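Long-range contact in sperm-specific class P protein 34 (Caenorhabditis elegans, PDB 1M1S), which is of unknown function but belongs to the major sperm protein family and is probably specific to sperm: residues S35-N47 and D80-E93. Numbering follows the deposited sequence.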
# COMPACT_ATOMS: atom_id res chain seq x y z
N SER A 35 11.56 6.77 -8.34
CA SER A 35 11.42 7.57 -9.55
C SER A 35 11.82 9.00 -9.23
O SER A 35 11.88 9.40 -8.06
CB SER A 35 9.98 7.57 -10.08
OG SER A 35 9.89 8.20 -11.35
N ASP A 36 12.15 9.75 -10.27
CA ASP A 36 12.51 11.14 -10.06
C ASP A 36 11.23 11.95 -10.25
O ASP A 36 11.22 13.18 -10.16
CB ASP A 36 13.60 11.57 -11.03
CG ASP A 36 14.90 10.85 -10.79
OD1 ASP A 36 15.40 10.85 -9.63
OD2 ASP A 36 15.41 10.29 -11.78
N SER A 37 10.14 11.23 -10.48
CA SER A 37 8.83 11.80 -10.66
C SER A 37 8.02 11.44 -9.44
O SER A 37 8.37 10.53 -8.71
CB SER A 37 8.17 11.21 -11.89
OG SER A 37 6.77 11.42 -11.83
N ARG A 38 6.92 12.15 -9.25
CA ARG A 38 6.05 11.88 -8.11
C ARG A 38 5.13 10.71 -8.44
O ARG A 38 4.84 10.43 -9.61
CB ARG A 38 5.25 13.14 -7.77
CG ARG A 38 4.69 13.19 -6.34
CD ARG A 38 4.68 14.65 -5.82
NE ARG A 38 3.40 15.10 -5.25
CZ ARG A 38 2.34 15.49 -5.95
NH1 ARG A 38 2.36 15.49 -7.27
NH2 ARG A 38 1.26 15.90 -5.31
N LEU A 39 4.73 9.99 -7.40
CA LEU A 39 3.86 8.83 -7.53
C LEU A 39 2.56 8.94 -6.72
O LEU A 39 2.49 9.65 -5.70
CB LEU A 39 4.61 7.55 -7.12
CG LEU A 39 5.91 7.14 -7.80
CD1 LEU A 39 6.53 6.00 -7.01
CD2 LEU A 39 5.69 6.76 -9.25
N ALA A 40 1.55 8.24 -7.21
CA ALA A 40 0.25 8.18 -6.57
C ALA A 40 0.08 6.71 -6.29
O ALA A 40 0.50 5.89 -7.08
CB ALA A 40 -0.82 8.65 -7.53
N PHE A 41 -0.43 6.35 -5.13
CA PHE A 41 -0.62 4.94 -4.88
C PHE A 41 -2.04 4.61 -4.46
O PHE A 41 -2.71 5.42 -3.81
CB PHE A 41 0.45 4.38 -3.92
CG PHE A 41 0.33 4.84 -2.49
CD1 PHE A 41 -0.48 4.15 -1.59
CD2 PHE A 41 1.07 5.92 -2.02
CE1 PHE A 41 -0.55 4.52 -0.23
CE2 PHE A 41 1.01 6.30 -0.66
CZ PHE A 41 0.20 5.60 0.23
N LYS A 42 -2.49 3.42 -4.87
CA LYS A 42 -3.81 2.90 -4.56
C LYS A 42 -3.63 1.60 -3.80
O LYS A 42 -2.88 0.75 -4.25
CB LYS A 42 -4.55 2.60 -5.86
CG LYS A 42 -5.90 1.93 -5.64
CD LYS A 42 -6.62 1.75 -6.93
CE LYS A 42 -7.94 1.08 -6.68
NZ LYS A 42 -8.75 0.91 -7.92
N VAL A 43 -4.36 1.43 -2.70
CA VAL A 43 -4.26 0.21 -1.88
C VAL A 43 -5.52 -0.68 -1.91
O VAL A 43 -6.56 -0.32 -1.37
CB VAL A 43 -3.87 0.59 -0.42
CG1 VAL A 43 -3.58 -0.64 0.41
CG2 VAL A 43 -2.67 1.47 -0.45
N LYS A 44 -5.39 -1.84 -2.56
CA LYS A 44 -6.46 -2.83 -2.71
C LYS A 44 -6.28 -3.86 -1.63
O LYS A 44 -5.23 -4.48 -1.53
CB LYS A 44 -6.41 -3.46 -4.10
CG LYS A 44 -6.43 -2.42 -5.19
CD LYS A 44 -6.00 -2.98 -6.52
CE LYS A 44 -7.19 -3.45 -7.34
NZ LYS A 44 -6.87 -3.40 -8.80
N SER A 45 -7.31 -4.02 -0.82
CA SER A 45 -7.25 -4.94 0.29
C SER A 45 -8.16 -6.13 0.07
O SER A 45 -9.30 -5.96 -0.32
CB SER A 45 -7.66 -4.17 1.55
OG SER A 45 -7.57 -4.97 2.71
N SER A 46 -7.67 -7.32 0.41
CA SER A 46 -8.41 -8.56 0.24
C SER A 46 -9.40 -8.78 1.36
O SER A 46 -10.51 -9.25 1.16
CB SER A 46 -7.45 -9.75 0.23
OG SER A 46 -7.03 -10.04 1.54
N ASN A 47 -9.00 -8.39 2.56
CA ASN A 47 -9.84 -8.59 3.70
C ASN A 47 -10.12 -7.34 4.49
O ASN A 47 -9.44 -7.03 5.48
CB ASN A 47 -9.23 -9.65 4.60
CG ASN A 47 -10.13 -10.04 5.75
OD1 ASN A 47 -11.24 -9.54 5.90
ND2 ASN A 47 -9.62 -10.89 6.59
N ASP A 80 -3.90 -13.23 3.82
CA ASP A 80 -4.60 -12.26 2.97
C ASP A 80 -3.57 -11.39 2.28
O ASP A 80 -2.38 -11.53 2.54
CB ASP A 80 -5.53 -11.41 3.82
CG ASP A 80 -6.79 -12.14 4.19
OD1 ASP A 80 -7.63 -12.31 3.30
OD2 ASP A 80 -6.92 -12.55 5.35
N LYS A 81 -4.00 -10.49 1.40
CA LYS A 81 -3.02 -9.63 0.73
C LYS A 81 -3.50 -8.21 0.48
O LYS A 81 -4.70 -7.91 0.51
CB LYS A 81 -2.59 -10.23 -0.61
CG LYS A 81 -3.74 -10.35 -1.60
CD LYS A 81 -3.26 -10.73 -2.97
CE LYS A 81 -4.43 -11.16 -3.79
NZ LYS A 81 -3.96 -11.27 -5.17
N ILE A 82 -2.54 -7.34 0.18
CA ILE A 82 -2.78 -5.93 -0.12
C ILE A 82 -2.03 -5.69 -1.42
O ILE A 82 -0.88 -6.11 -1.55
CB ILE A 82 -2.17 -5.02 0.95
CG1 ILE A 82 -3.15 -4.79 2.09
CG2 ILE A 82 -1.70 -3.69 0.36
CD1 ILE A 82 -2.51 -4.14 3.24
N VAL A 83 -2.69 -5.09 -2.40
CA VAL A 83 -2.01 -4.81 -3.66
C VAL A 83 -1.88 -3.32 -3.81
O VAL A 83 -2.88 -2.61 -3.88
CB VAL A 83 -2.78 -5.39 -4.89
CG1 VAL A 83 -1.97 -5.18 -6.15
CG2 VAL A 83 -3.00 -6.86 -4.72
N ILE A 84 -0.64 -2.84 -3.84
CA ILE A 84 -0.42 -1.41 -4.00
C ILE A 84 -0.14 -1.14 -5.46
O ILE A 84 0.76 -1.73 -6.04
CB ILE A 84 0.77 -0.90 -3.15
CG1 ILE A 84 0.56 -1.26 -1.69
CG2 ILE A 84 0.88 0.63 -3.24
CD1 ILE A 84 1.81 -1.24 -0.95
N GLN A 85 -1.00 -0.33 -6.07
CA GLN A 85 -0.82 0.06 -7.47
C GLN A 85 -0.23 1.46 -7.43
O GLN A 85 -0.50 2.20 -6.48
CB GLN A 85 -2.16 0.11 -8.22
CG GLN A 85 -2.92 -1.21 -8.29
CD GLN A 85 -4.03 -1.19 -9.33
OE1 GLN A 85 -4.64 -0.15 -9.57
NE2 GLN A 85 -4.27 -2.33 -9.98
N TYR A 86 0.60 1.81 -8.41
CA TYR A 86 1.18 3.16 -8.46
C TYR A 86 1.11 3.78 -9.83
O TYR A 86 0.77 3.11 -10.80
CB TYR A 86 2.63 3.22 -7.94
CG TYR A 86 3.59 2.28 -8.60
CD1 TYR A 86 4.30 2.65 -9.77
CD2 TYR A 86 3.78 1.00 -8.09
CE1 TYR A 86 5.17 1.73 -10.39
CE2 TYR A 86 4.63 0.11 -8.68
CZ TYR A 86 5.31 0.47 -9.83
OH TYR A 86 6.08 -0.49 -10.42
N ALA A 87 1.46 5.05 -9.93
CA ALA A 87 1.41 5.73 -11.20
C ALA A 87 2.27 6.95 -11.05
O ALA A 87 2.36 7.47 -9.95
CB ALA A 87 -0.01 6.14 -11.49
N GLU A 88 2.88 7.42 -12.13
CA GLU A 88 3.69 8.64 -12.08
C GLU A 88 2.78 9.82 -12.22
O GLU A 88 1.81 9.76 -12.97
CB GLU A 88 4.68 8.63 -13.22
CG GLU A 88 5.82 7.73 -12.94
CD GLU A 88 6.41 7.17 -14.21
OE1 GLU A 88 6.33 7.87 -15.24
OE2 GLU A 88 6.92 6.03 -14.17
N VAL A 89 3.05 10.89 -11.49
CA VAL A 89 2.20 12.06 -11.55
C VAL A 89 2.96 13.39 -11.58
O VAL A 89 4.03 13.52 -10.94
CB VAL A 89 1.17 12.08 -10.36
CG1 VAL A 89 0.22 10.89 -10.44
CG2 VAL A 89 1.89 12.10 -9.03
N PRO A 90 2.45 14.39 -12.34
CA PRO A 90 3.14 15.68 -12.39
C PRO A 90 2.94 16.30 -11.04
O PRO A 90 1.93 16.03 -10.37
CB PRO A 90 2.31 16.47 -13.40
CG PRO A 90 1.68 15.42 -14.23
CD PRO A 90 1.26 14.41 -13.22
N ALA A 91 3.88 17.17 -10.65
CA ALA A 91 3.78 17.88 -9.38
C ALA A 91 2.34 18.44 -9.26
O ALA A 91 1.68 18.30 -8.22
CB ALA A 91 4.81 19.00 -9.36
N GLU A 92 1.83 18.89 -10.41
CA GLU A 92 0.51 19.49 -10.64
C GLU A 92 -0.71 18.73 -10.13
O GLU A 92 -1.72 19.36 -9.80
CB GLU A 92 0.33 19.76 -12.14
CG GLU A 92 -1.10 20.00 -12.60
CD GLU A 92 -1.20 20.98 -13.76
OE1 GLU A 92 -0.18 21.17 -14.45
OE2 GLU A 92 -2.30 21.56 -13.98
N GLU A 93 -0.60 17.41 -10.05
CA GLU A 93 -1.71 16.58 -9.60
C GLU A 93 -2.13 16.66 -8.13
O GLU A 93 -1.39 16.29 -7.20
CB GLU A 93 -1.51 15.12 -10.00
CG GLU A 93 -2.76 14.25 -9.74
CD GLU A 93 -4.01 14.77 -10.45
OE1 GLU A 93 -4.20 14.45 -11.65
OE2 GLU A 93 -4.80 15.51 -9.82
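Within the immunoglobulin-like beta sandwich of the major sperm protein domain, strands 38-45 and 80-89 form an antiparallel pair, their axes 4.4 Å apart at closest and their directions 147° apart. Strand 38-45 is flanked on its other edge by strand 51-60, and strand 79-89 by strand 107-115. Lys42 and Gln85 are a hydrogen-bonded pair: Lys42 N reaches Gln85 O at 2.8 Å, and Gln85 N returns a bond to Lys42 O. Lys44 and Val83 repeat this two-way exchange, whereas at Ala40 and Ala87 the bond from Ala87 N is weak.

Leu39, Phe41, Val43, Ile82, Ile84 and Tyr86 lie on one face of the sheet, all six buried. There Val43 CG1 meets Ile82 CG2 at 3.6 Å, while Ile84 CG2 lies 3.8 Å from Phe41 CB, the two side chains running alongside each other; Val43 and Ile84 also touch Leu68 of strand 65-72. The other face carries Ala40 CB against Val89 CG1 at 3.8 Å, and both side chains touch Pro99 of helix 98-101.

Arg38 reaches across to the turn after strand 79-89. Its chain bends at chi2 and chi3 (146° and 130°), carrying the guanidinium to the type I turn Pro90-Glu93, where NH2 donates to Glu93 O at 3.3 Å, nearly in the guanidinium plane; Phe59 adds a cation-pi contact. A leucine here would probably leave Glu93 O without this donor and Phe59 without its cationic partner.

At the opposite end, Ser46 OG accepts from Lys81 N and gives its proton to Asp80 OD1, 2.9 Å away on the anti side of the carboxylate.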